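Local coordinates for YcgJ protein (PDB 1XXL) that is of undetermined function but probably acts as an S-adenosylmethionine-dependent methyltransferase, at residues S182-G187 against D192-I197; T35-S40 against S60-E65; V132-V137 against H148-S153; A159-S162 against A167-D170. All coordinates share one frame; numbering follows the deposited sequence.

Contact 1 (S182-G187 against D192-I197); sequences SWIKRG and DREKQI. With SO4 (sulfate ion), chain E.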
# COMPACT_ATOMS: atom_id res chain seq x y z
N SER A 182 4.33 -12.57 -15.35
CA SER A 182 5.24 -12.12 -14.32
C SER A 182 4.58 -12.07 -12.94
O SER A 182 5.16 -12.48 -11.95
CB SER A 182 5.77 -10.75 -14.74
OG SER A 182 6.40 -10.12 -13.67
N TRP A 183 3.34 -11.59 -12.90
CA TRP A 183 2.54 -11.53 -11.67
C TRP A 183 2.33 -12.91 -11.03
O TRP A 183 2.41 -13.06 -9.83
CB TRP A 183 1.20 -10.91 -12.05
CG TRP A 183 0.25 -10.58 -10.96
CD1 TRP A 183 0.40 -9.63 -10.02
CD2 TRP A 183 -1.04 -11.16 -10.76
NE1 TRP A 183 -0.71 -9.59 -9.22
CE2 TRP A 183 -1.60 -10.53 -9.65
CE3 TRP A 183 -1.76 -12.18 -11.40
CZ2 TRP A 183 -2.87 -10.85 -9.17
CZ3 TRP A 183 -3.00 -12.50 -10.92
CH2 TRP A 183 -3.55 -11.84 -9.81
N ILE A 184 2.03 -13.91 -11.86
CA ILE A 184 1.88 -15.28 -11.39
C ILE A 184 3.19 -15.84 -10.86
O ILE A 184 3.20 -16.44 -9.80
CB ILE A 184 1.34 -16.20 -12.49
CG1 ILE A 184 -0.11 -15.84 -12.81
CG2 ILE A 184 1.47 -17.68 -12.09
CD1 ILE A 184 -1.11 -15.97 -11.66
N LYS A 185 4.28 -15.65 -11.61
CA LYS A 185 5.62 -16.06 -11.16
C LYS A 185 6.05 -15.45 -9.81
O LYS A 185 6.47 -16.18 -8.93
CB LYS A 185 6.68 -15.77 -12.23
CG LYS A 185 6.77 -16.83 -13.32
CD LYS A 185 8.00 -16.63 -14.23
CE LYS A 185 9.32 -17.17 -13.60
NZ LYS A 185 10.55 -16.89 -14.46
N ARG A 186 5.90 -14.14 -9.65
CA ARG A 186 6.24 -13.47 -8.38
C ARG A 186 5.36 -13.90 -7.20
O ARG A 186 5.76 -13.76 -6.04
CB ARG A 186 6.11 -11.95 -8.53
CG ARG A 186 7.10 -11.32 -9.50
CD ARG A 186 7.09 -9.78 -9.38
NE ARG A 186 5.78 -9.21 -9.69
CZ ARG A 186 5.42 -8.63 -10.83
NH1 ARG A 186 6.29 -8.50 -11.83
NH2 ARG A 186 4.19 -8.15 -10.99
N GLY A 187 4.14 -14.36 -7.48
CA GLY A 187 3.25 -14.91 -6.46
C GLY A 187 3.50 -16.39 -6.14
O GLY A 187 2.97 -16.89 -5.16
N ASP A 192 -3.48 -25.24 -9.77
CA ASP A 192 -4.92 -25.24 -9.49
C ASP A 192 -5.41 -23.86 -9.03
O ASP A 192 -6.47 -23.41 -9.48
CB ASP A 192 -5.28 -26.33 -8.49
CG ASP A 192 -6.77 -26.37 -8.22
OD1 ASP A 192 -7.16 -26.01 -7.08
OD2 ASP A 192 -7.53 -26.72 -9.16
N ARG A 193 -4.66 -23.19 -8.15
CA ARG A 193 -4.94 -21.78 -7.83
C ARG A 193 -4.94 -20.90 -9.08
O ARG A 193 -5.85 -20.09 -9.28
CB ARG A 193 -3.93 -21.19 -6.84
CG ARG A 193 -4.39 -21.15 -5.40
CD ARG A 193 -5.66 -20.32 -5.23
NE ARG A 193 -5.75 -19.79 -3.86
CZ ARG A 193 -6.36 -20.39 -2.84
NH1 ARG A 193 -6.97 -21.57 -3.01
NH2 ARG A 193 -6.37 -19.81 -1.64
N GLU A 194 -3.93 -21.08 -9.94
CA GLU A 194 -3.87 -20.33 -11.18
C GLU A 194 -5.05 -20.64 -12.08
O GLU A 194 -5.58 -19.72 -12.70
CB GLU A 194 -2.57 -20.56 -11.94
CG GLU A 194 -2.40 -19.54 -13.05
CD GLU A 194 -1.26 -19.83 -13.99
OE1 GLU A 194 -0.48 -20.76 -13.70
OE2 GLU A 194 -1.15 -19.11 -15.02
N LYS A 195 -5.46 -21.90 -12.18
CA LYS A 195 -6.61 -22.22 -13.03
C LYS A 195 -7.84 -21.44 -12.56
O LYS A 195 -8.63 -20.99 -13.39
CB LYS A 195 -6.94 -23.73 -13.06
CG LYS A 195 -5.94 -24.65 -13.83
CD LYS A 195 -5.96 -24.53 -15.39
CE LYS A 195 -5.42 -25.83 -16.08
NZ LYS A 195 -5.48 -25.80 -17.60
N GLN A 196 -8.00 -21.28 -11.24
CA GLN A 196 -9.11 -20.47 -10.69
C GLN A 196 -9.00 -18.99 -11.11
O GLN A 196 -10.00 -18.35 -11.44
CB GLN A 196 -9.16 -20.55 -9.16
CG GLN A 196 -9.47 -21.94 -8.60
CD GLN A 196 -9.40 -21.98 -7.05
OE1 GLN A 196 -10.07 -21.18 -6.36
NE2 GLN A 196 -8.60 -22.90 -6.51
N ILE A 197 -7.79 -18.45 -11.08
CA ILE A 197 -7.53 -17.07 -11.56
C ILE A 197 -7.91 -16.94 -13.03
O ILE A 197 -8.58 -15.98 -13.42
CB ILE A 197 -6.06 -16.66 -11.36
CG1 ILE A 197 -5.80 -16.43 -9.87
CG2 ILE A 197 -5.76 -15.39 -12.13
CD1 ILE A 197 -4.41 -16.41 -9.48
S SO4 E . 3.58 -7.63 -7.00
O1 SO4 E . 2.56 -7.76 -5.96
O2 SO4 E . 4.45 -6.50 -6.67
O3 SO4 E . 2.96 -7.35 -8.30
O4 SO4 E . 4.35 -8.88 -7.01

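Contact 2 (T35-S40 against S60-E65); sequences TALAFS and SSFAQE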
# COMPACT_ATOMS: atom_id res chain seq x y z
N THR A 35 11.22 2.18 0.59
CA THR A 35 10.56 3.45 0.87
C THR A 35 11.39 4.27 1.86
O THR A 35 11.64 5.45 1.64
CB THR A 35 9.10 3.30 1.38
OG1 THR A 35 8.36 2.50 0.46
CG2 THR A 35 8.39 4.66 1.48
N ALA A 36 11.83 3.63 2.94
CA ALA A 36 12.60 4.31 3.98
C ALA A 36 13.92 4.83 3.45
O ALA A 36 14.32 5.96 3.74
CB ALA A 36 12.82 3.39 5.21
N LEU A 37 14.62 4.01 2.67
CA LEU A 37 15.87 4.45 2.06
C LEU A 37 15.70 5.63 1.11
O LEU A 37 16.53 6.54 1.07
CB LEU A 37 16.54 3.32 1.31
CG LEU A 37 17.00 2.14 2.18
CD1 LEU A 37 17.72 1.16 1.27
CD2 LEU A 37 17.91 2.59 3.27
N ALA A 38 14.61 5.63 0.35
CA ALA A 38 14.37 6.73 -0.59
C ALA A 38 14.12 8.07 0.13
O ALA A 38 14.51 9.11 -0.37
CB ALA A 38 13.23 6.39 -1.53
N PHE A 39 13.52 8.02 1.32
CA PHE A 39 13.27 9.25 2.08
C PHE A 39 14.50 9.76 2.78
O PHE A 39 14.59 10.96 3.07
CB PHE A 39 12.14 9.03 3.11
CG PHE A 39 10.76 9.32 2.58
CD1 PHE A 39 10.06 8.35 1.86
CD2 PHE A 39 10.16 10.56 2.77
CE1 PHE A 39 8.78 8.62 1.33
CE2 PHE A 39 8.87 10.83 2.27
CZ PHE A 39 8.20 9.86 1.55
N SER A 40 15.44 8.86 3.06
CA SER A 40 16.56 9.12 3.98
C SER A 40 17.48 10.33 3.65
O SER A 40 17.91 11.00 4.56
CB SER A 40 17.41 7.86 4.18
OG SER A 40 18.16 7.54 3.02
N SER A 60 17.41 -4.02 7.25
CA SER A 60 18.55 -3.49 8.00
C SER A 60 19.88 -3.77 7.29
O SER A 60 20.76 -2.92 7.28
CB SER A 60 18.63 -4.08 9.41
OG SER A 60 17.38 -4.14 10.04
N SER A 61 20.02 -4.95 6.69
CA SER A 61 21.26 -5.26 5.99
C SER A 61 21.35 -4.46 4.69
O SER A 61 22.44 -4.05 4.30
CB SER A 61 21.41 -6.76 5.76
OG SER A 61 20.46 -7.21 4.83
N PHE A 62 20.21 -4.20 4.05
CA PHE A 62 20.16 -3.37 2.85
C PHE A 62 20.57 -1.90 3.12
O PHE A 62 21.28 -1.30 2.31
CB PHE A 62 18.76 -3.49 2.21
CG PHE A 62 18.60 -2.77 0.90
CD1 PHE A 62 19.58 -2.82 -0.09
CD2 PHE A 62 17.43 -2.06 0.63
CE1 PHE A 62 19.42 -2.16 -1.29
CE2 PHE A 62 17.25 -1.41 -0.59
CZ PHE A 62 18.25 -1.45 -1.54
N ALA A 63 20.15 -1.35 4.27
CA ALA A 63 20.60 -0.03 4.73
C ALA A 63 22.12 0.02 4.97
O ALA A 63 22.79 0.97 4.55
CB ALA A 63 19.88 0.35 6.00
N GLN A 64 22.62 -1.00 5.66
CA GLN A 64 24.07 -1.18 5.89
C GLN A 64 24.85 -1.24 4.57
O GLN A 64 25.82 -0.53 4.38
CB GLN A 64 24.30 -2.46 6.67
CG GLN A 64 25.64 -2.55 7.34
CD GLN A 64 25.71 -3.75 8.23
OE1 GLN A 64 25.88 -3.63 9.46
NE2 GLN A 64 25.54 -4.94 7.64
N GLU A 65 24.39 -2.08 3.66
CA GLU A 65 24.96 -2.20 2.31
C GLU A 65 24.98 -0.89 1.52
O GLU A 65 25.89 -0.66 0.71
CB GLU A 65 24.19 -3.29 1.55
CG GLU A 65 24.36 -3.30 0.04
CD GLU A 65 23.48 -4.35 -0.63
OE1 GLU A 65 22.71 -3.98 -1.56
OE2 GLU A 65 23.55 -5.53 -0.21

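Contact 3 (V132-V137 against H148-S153); sequences VLDEFV and HVRESS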
# COMPACT_ATOMS: atom_id res chain seq x y z
N VAL A 132 -19.87 -5.19 -6.99
CA VAL A 132 -19.55 -6.35 -7.83
C VAL A 132 -18.12 -6.27 -8.39
O VAL A 132 -17.44 -7.29 -8.55
CB VAL A 132 -20.61 -6.53 -8.96
CG1 VAL A 132 -20.32 -7.72 -9.79
CG2 VAL A 132 -22.00 -6.77 -8.33
N LEU A 133 -17.66 -5.06 -8.66
CA LEU A 133 -16.28 -4.84 -9.13
C LEU A 133 -15.31 -4.89 -7.94
O LEU A 133 -14.21 -5.42 -8.06
CB LEU A 133 -16.16 -3.52 -9.87
CG LEU A 133 -17.05 -3.40 -11.11
CD1 LEU A 133 -16.89 -2.04 -11.72
CD2 LEU A 133 -16.76 -4.47 -12.14
N ASP A 134 -15.75 -4.32 -6.82
CA ASP A 134 -15.06 -4.43 -5.52
C ASP A 134 -14.72 -5.91 -5.22
O ASP A 134 -13.57 -6.31 -5.00
CB ASP A 134 -15.99 -3.85 -4.46
CG ASP A 134 -15.44 -3.94 -3.07
OD1 ASP A 134 -15.73 -2.98 -2.30
OD2 ASP A 134 -14.74 -4.92 -2.73
N GLU A 135 -15.76 -6.72 -5.24
CA GLU A 135 -15.65 -8.16 -5.04
C GLU A 135 -14.75 -8.87 -6.09
O GLU A 135 -13.94 -9.73 -5.76
CB GLU A 135 -17.09 -8.64 -5.06
CG GLU A 135 -17.41 -10.05 -4.88
CD GLU A 135 -18.95 -10.21 -4.82
OE1 GLU A 135 -19.46 -11.29 -5.22
OE2 GLU A 135 -19.65 -9.22 -4.41
N PHE A 136 -14.86 -8.47 -7.35
CA PHE A 136 -14.09 -9.10 -8.43
C PHE A 136 -12.59 -8.95 -8.20
O PHE A 136 -11.83 -9.93 -8.25
CB PHE A 136 -14.46 -8.48 -9.78
CG PHE A 136 -13.68 -9.04 -10.92
CD1 PHE A 136 -12.48 -8.45 -11.33
CD2 PHE A 136 -14.13 -10.17 -11.60
CE1 PHE A 136 -11.76 -8.99 -12.38
CE2 PHE A 136 -13.42 -10.69 -12.64
CZ PHE A 136 -12.24 -10.11 -13.03
N VAL A 137 -12.18 -7.72 -7.92
CA VAL A 137 -10.78 -7.42 -7.74
C VAL A 137 -10.24 -7.96 -6.42
O VAL A 137 -9.10 -8.41 -6.38
CB VAL A 137 -10.46 -5.92 -7.95
CG1 VAL A 137 -11.02 -5.03 -6.83
CG2 VAL A 137 -8.94 -5.73 -8.13
N HIS A 148 -3.66 -11.50 1.34
CA HIS A 148 -4.59 -10.41 1.01
C HIS A 148 -5.78 -10.45 1.95
O HIS A 148 -6.40 -11.49 2.12
CB HIS A 148 -5.08 -10.56 -0.43
CG HIS A 148 -5.93 -9.42 -0.90
ND1 HIS A 148 -5.40 -8.29 -1.47
CD2 HIS A 148 -7.27 -9.24 -0.89
CE1 HIS A 148 -6.38 -7.46 -1.78
NE2 HIS A 148 -7.53 -8.02 -1.45
N VAL A 149 -6.06 -9.33 2.59
CA VAL A 149 -7.22 -9.23 3.48
C VAL A 149 -8.32 -8.50 2.74
O VAL A 149 -9.34 -9.08 2.41
CB VAL A 149 -6.86 -8.51 4.81
CG1 VAL A 149 -8.10 -8.29 5.65
CG2 VAL A 149 -5.81 -9.34 5.60
N ARG A 150 -8.12 -7.22 2.45
CA ARG A 150 -9.11 -6.47 1.67
C ARG A 150 -8.50 -5.18 1.19
O ARG A 150 -7.79 -4.53 1.94
CB ARG A 150 -10.37 -6.17 2.52
CG ARG A 150 -11.31 -5.16 1.84
CD ARG A 150 -12.61 -4.91 2.56
NE ARG A 150 -13.31 -3.80 1.91
CZ ARG A 150 -13.98 -3.89 0.76
NH1 ARG A 150 -14.07 -5.05 0.11
NH2 ARG A 150 -14.55 -2.79 0.26
N GLU A 151 -8.78 -4.82 -0.07
CA GLU A 151 -8.52 -3.49 -0.56
C GLU A 151 -9.82 -2.70 -0.48
O GLU A 151 -10.86 -3.06 -1.10
CB GLU A 151 -7.86 -3.48 -1.96
CG GLU A 151 -8.67 -3.93 -3.15
CD GLU A 151 -7.80 -4.60 -4.24
OE1 GLU A 151 -7.37 -3.90 -5.18
OE2 GLU A 151 -7.54 -5.82 -4.12
N SER A 152 -9.76 -1.65 0.33
CA SER A 152 -10.90 -0.81 0.63
C SER A 152 -11.25 0.06 -0.58
O SER A 152 -10.40 0.31 -1.46
CB SER A 152 -10.61 0.09 1.84
OG SER A 152 -10.35 -0.64 3.03
N SER A 153 -12.50 0.51 -0.62
CA SER A 153 -12.93 1.50 -1.61
C SER A 153 -12.50 2.91 -1.19
O SER A 153 -12.13 3.12 -0.03
CB SER A 153 -14.46 1.42 -1.79
OG SER A 153 -15.13 1.92 -0.66

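Contact 4 (A159-S162 against A167-D170); sequences AMFS and AYQD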
# COMPACT_ATOMS: atom_id res chain seq x y z
N ALA A 159 -14.25 7.83 4.72
CA ALA A 159 -15.01 7.70 5.98
C ALA A 159 -14.08 7.42 7.16
O ALA A 159 -14.24 8.00 8.23
CB ALA A 159 -16.06 6.60 5.86
N MSE A 160 -13.09 6.55 6.95
CA MSE A 160 -12.06 6.29 7.98
C MSE A 160 -11.20 7.53 8.32
O MSE A 160 -10.87 7.77 9.46
CB MSE A 160 -11.15 5.15 7.54
CG MSE A 160 -11.89 3.85 7.38
SE MSE A 160 -10.74 2.24 7.21
CE MSE A 160 -10.54 2.17 5.24
N PHE A 161 -10.83 8.31 7.31
CA PHE A 161 -10.09 9.53 7.57
C PHE A 161 -10.93 10.50 8.39
O PHE A 161 -10.44 11.05 9.38
CB PHE A 161 -9.65 10.20 6.29
CG PHE A 161 -8.39 9.64 5.71
CD1 PHE A 161 -8.09 8.28 5.81
CD2 PHE A 161 -7.51 10.46 5.02
CE1 PHE A 161 -6.92 7.77 5.25
CE2 PHE A 161 -6.36 9.94 4.44
CZ PHE A 161 -6.07 8.60 4.56
N SER A 162 -12.19 10.67 8.00
CA SER A 162 -13.10 11.54 8.72
C SER A 162 -13.31 11.09 10.16
O SER A 162 -13.38 11.94 11.05
CB SER A 162 -14.45 11.63 7.98
OG SER A 162 -15.16 12.80 8.37
N ALA A 167 -7.93 15.22 7.34
CA ALA A 167 -8.38 15.75 6.08
C ALA A 167 -7.93 14.83 4.93
O ALA A 167 -6.79 14.38 4.92
CB ALA A 167 -7.85 17.16 5.87
N TYR A 168 -8.82 14.57 3.98
CA TYR A 168 -8.56 13.64 2.87
C TYR A 168 -8.32 14.39 1.57
O TYR A 168 -9.07 15.29 1.21
CB TYR A 168 -9.76 12.70 2.69
CG TYR A 168 -9.76 11.76 1.46
CD1 TYR A 168 -10.13 12.22 0.20
CD2 TYR A 168 -9.45 10.40 1.60
CE1 TYR A 168 -10.16 11.36 -0.91
CE2 TYR A 168 -9.48 9.54 0.53
CZ TYR A 168 -9.82 10.02 -0.73
OH TYR A 168 -9.85 9.14 -1.78
N GLN A 169 -7.29 13.97 0.83
CA GLN A 169 -7.05 14.48 -0.51
C GLN A 169 -6.56 13.36 -1.40
O GLN A 169 -5.63 12.64 -1.05
CB GLN A 169 -6.03 15.62 -0.47
CG GLN A 169 -5.94 16.40 -1.74
CD GLN A 169 -4.97 17.58 -1.65
OE1 GLN A 169 -4.54 17.98 -0.57
NE2 GLN A 169 -4.64 18.15 -2.81
N ASP A 170 -7.22 13.20 -2.54
CA ASP A 170 -6.75 12.35 -3.63
C ASP A 170 -5.66 13.12 -4.44
O ASP A 170 -5.93 14.11 -5.12
CB ASP A 170 -7.97 11.89 -4.47
CG ASP A 170 -7.61 11.45 -5.88
OD1 ASP A 170 -6.43 11.15 -6.19
OD2 ASP A 170 -8.54 11.41 -6.71

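Contact 1 (S182-G187 against D192-I197)
Ile184 and Glu194 mark the closest backbone approach, CA to CA 7.7 Å, between two helical segments whose axes run roughly antiparallel at 146° and come no nearer than 12.0 Å, so the space between them is bridged by side chains. Ile184 and Ile197 meet end to end through their CD1 methyls, CD1 of Ile184 lying 4.0 Å from CD1 of Ile197. The other branch of Ile184, CG2, rests 4.0 Å from the carboxylate carbon CD of Glu194. Glu194 gets there with CG anti to its backbone N (chi1 -167°) and an extended chain; its OE2 is hydrogen-bonded to Tyr180 OH, so the apolar flank of Ile184 meets a carboxylate already held. At the far edge of the Trp183 indole, CZ3 meets CG2 of Ile197 at 4.2 Å. Sulfate O3 lies in the plane of the same ring, at its CD1 edge; the ion is probably from the crystallisation liquor. Arg186 NE donates to sulfate O4 and Arg186 NH2 to sulfate O3, both at 3.1 Å, and Arg144 NH2 adds a further bond. Helices 180-187 and 191-202 thus pack on helix 131-144, where Ile197 touches Leu143 and Trp183 touches Asn141, while Trp183 meets Phe225 of strand 222-236 edge-to-face.

Contact 2 (T35-S40 against S60-E65)
Leu37 puts its two methyl groups on two successive residues of helix 53-66, CD1 on Phe62 and CD2 on Ala63. The CD1 methyl lies 3.2 Å from CE2 and 3.3 Å from CD2 of Phe62, shorter than carbon contacts normally are, so the exact values are doubtful; it approaches the ring obliquely, at its CD2-CE2 bond. CD2 of Leu37 sits 4.0 Å from both CA and CB of Ala63, where the small side chain lets the backbones come within 7.0 Å, measured from Leu37 CA to Ala63 CA. The forked end is aimed by an extended leucine chain, with CG anti to the carbonyl carbon (chi1 -64°) and CD1 continuing outward (chi2 -176°). Phe62 brings its ring to the leucine with CG anti to the backbone N (chi1 -175°), where it also meets the ring of His34. One step further out, Ser40 OG donates to Leu37 O at 2.7 Å, joining Ser40 N on the same face of that carbonyl plane. Val71 of strand 71-75 and Val68 of the loop before it touch both Leu37 and Ala63. Helices flanking the parallel part of the sheet belong to the Rossmann-like methyltransferase fold; Ala36 fits a GxGxxA-type pattern, and Thr35 OG1 is hydrogen-bonded to Arg94, an S-adenosylmethionine-binding residue.

Contact 3 (V132-V137 against H148-S153)
Asp134 and Arg150 form a two-pronged, end-on salt bridge between helix 131-144 and the loop that leads to helix 154-163. Arg150 NH2 donates to Asp134 OD1 at 2.8 Å in a nearly straight bond (171°); Arg150 NH1 donates to Asp134 OD2 at 2.9 Å. Both oxygens use their syn lone pairs, and the carboxylate and guanidinium planes are only 20° apart. OD1 lies practically in the guanidinium plane, whereas OD2 is tilted from it. The arginine chain is extended from CG to NE, with CG anti to the backbone N (chi1 169°), which carries its end across to the aspartate. NH2 has a second acidic partner, Glu156 OE2, which also accepts from Ser153 N as the return bond of a capping box, Ser153 being the N-cap of helix 154-163. Glu151 meets Val137: its OE1 lies 3.8 Å from Val137 CG2, a van der Waals contact only, since this oxygen is bonded to His125 ND1. Glu151 OE2 is likewise hydrogen-bonded to Asn141 ND2, so both oxygens of this buried carboxylate are satisfied. Asn138 links the two segments: OD1 pairs with Glu151 N and His148 NE2, ND2 with Asp134 O. Two bonds to one carboxylate fix the rotation of the guanidinium, and with two acidic partners, Asp134 and Glu156, Arg150 probably stays positively charged. The chemistry is therefore that of a polar network tying an irregular loop to the helix before it and to the start of the next.

Contact 4 (A159-S162 against A167-D170)
Ala167, the first residue of the strand segment, meets Phe161 through its backbone: the carbonyl oxygen of Ala167 lies 4.0 Å from Phe161 CD2, at the ring's edge and near its plane, while the methyl group points away from the helix. Tyr168 follows and carries the main side-chain contact. Its CB and CD2 both lie 3.9 Å from Phe161 CD2, and the two rings form an offset edge-to-face pair in which the edge of Tyr168 is directed at the face of Phe161. The ring centroids of Phe161 and Tyr168 are 5.7 Å apart and their planes meet at 69°. Phe161 is brought toward the strand with CG anti to the carbonyl carbon (chi1 -82°), whereas Tyr168 has CG anti to the backbone N (chi1 173°), which runs its ring alongside helix 154-163, where it also touches Leu154, Trp157 and Gln158. At Gln169 the side chain points away again, and its backbone pairs with Gln233. Asp170 leaves the contact and touches Ile230. After helix 154-163 the chain turns back through a short connection, so that the helix packs on the strand it leads into: strand 166-179 pairs antiparallel with strand 222-236, whose Ile232 touches both Phe161 and Tyr168.

Overall arrangement
Contacts 3 and 4 are the ones that touch: Ser152 OG of contact 3, just before helix 154-163, lies 3.6 Å from CE of Met160, a selenomethionine in contact 4. Contact 1 is about 18 Å from contact 3 between centres, and helix 131-144 serves both, with Asn141 reaching Trp183 and Glu151. Strand 166-179 runs from contact 4 into helix 180-187 of contact 1, spanning centres about 34 Å apart. Contact 2 stands about 31 Å from contact 3 between centres, across the chain's centre. It is near the S-adenosylmethionine site, Leu37 being about 9 Å from Arg94 between side chains; Arg150 of contact 3 is about 10 Å, between side chains, from Glu79, also assigned to S-adenosylmethionine binding.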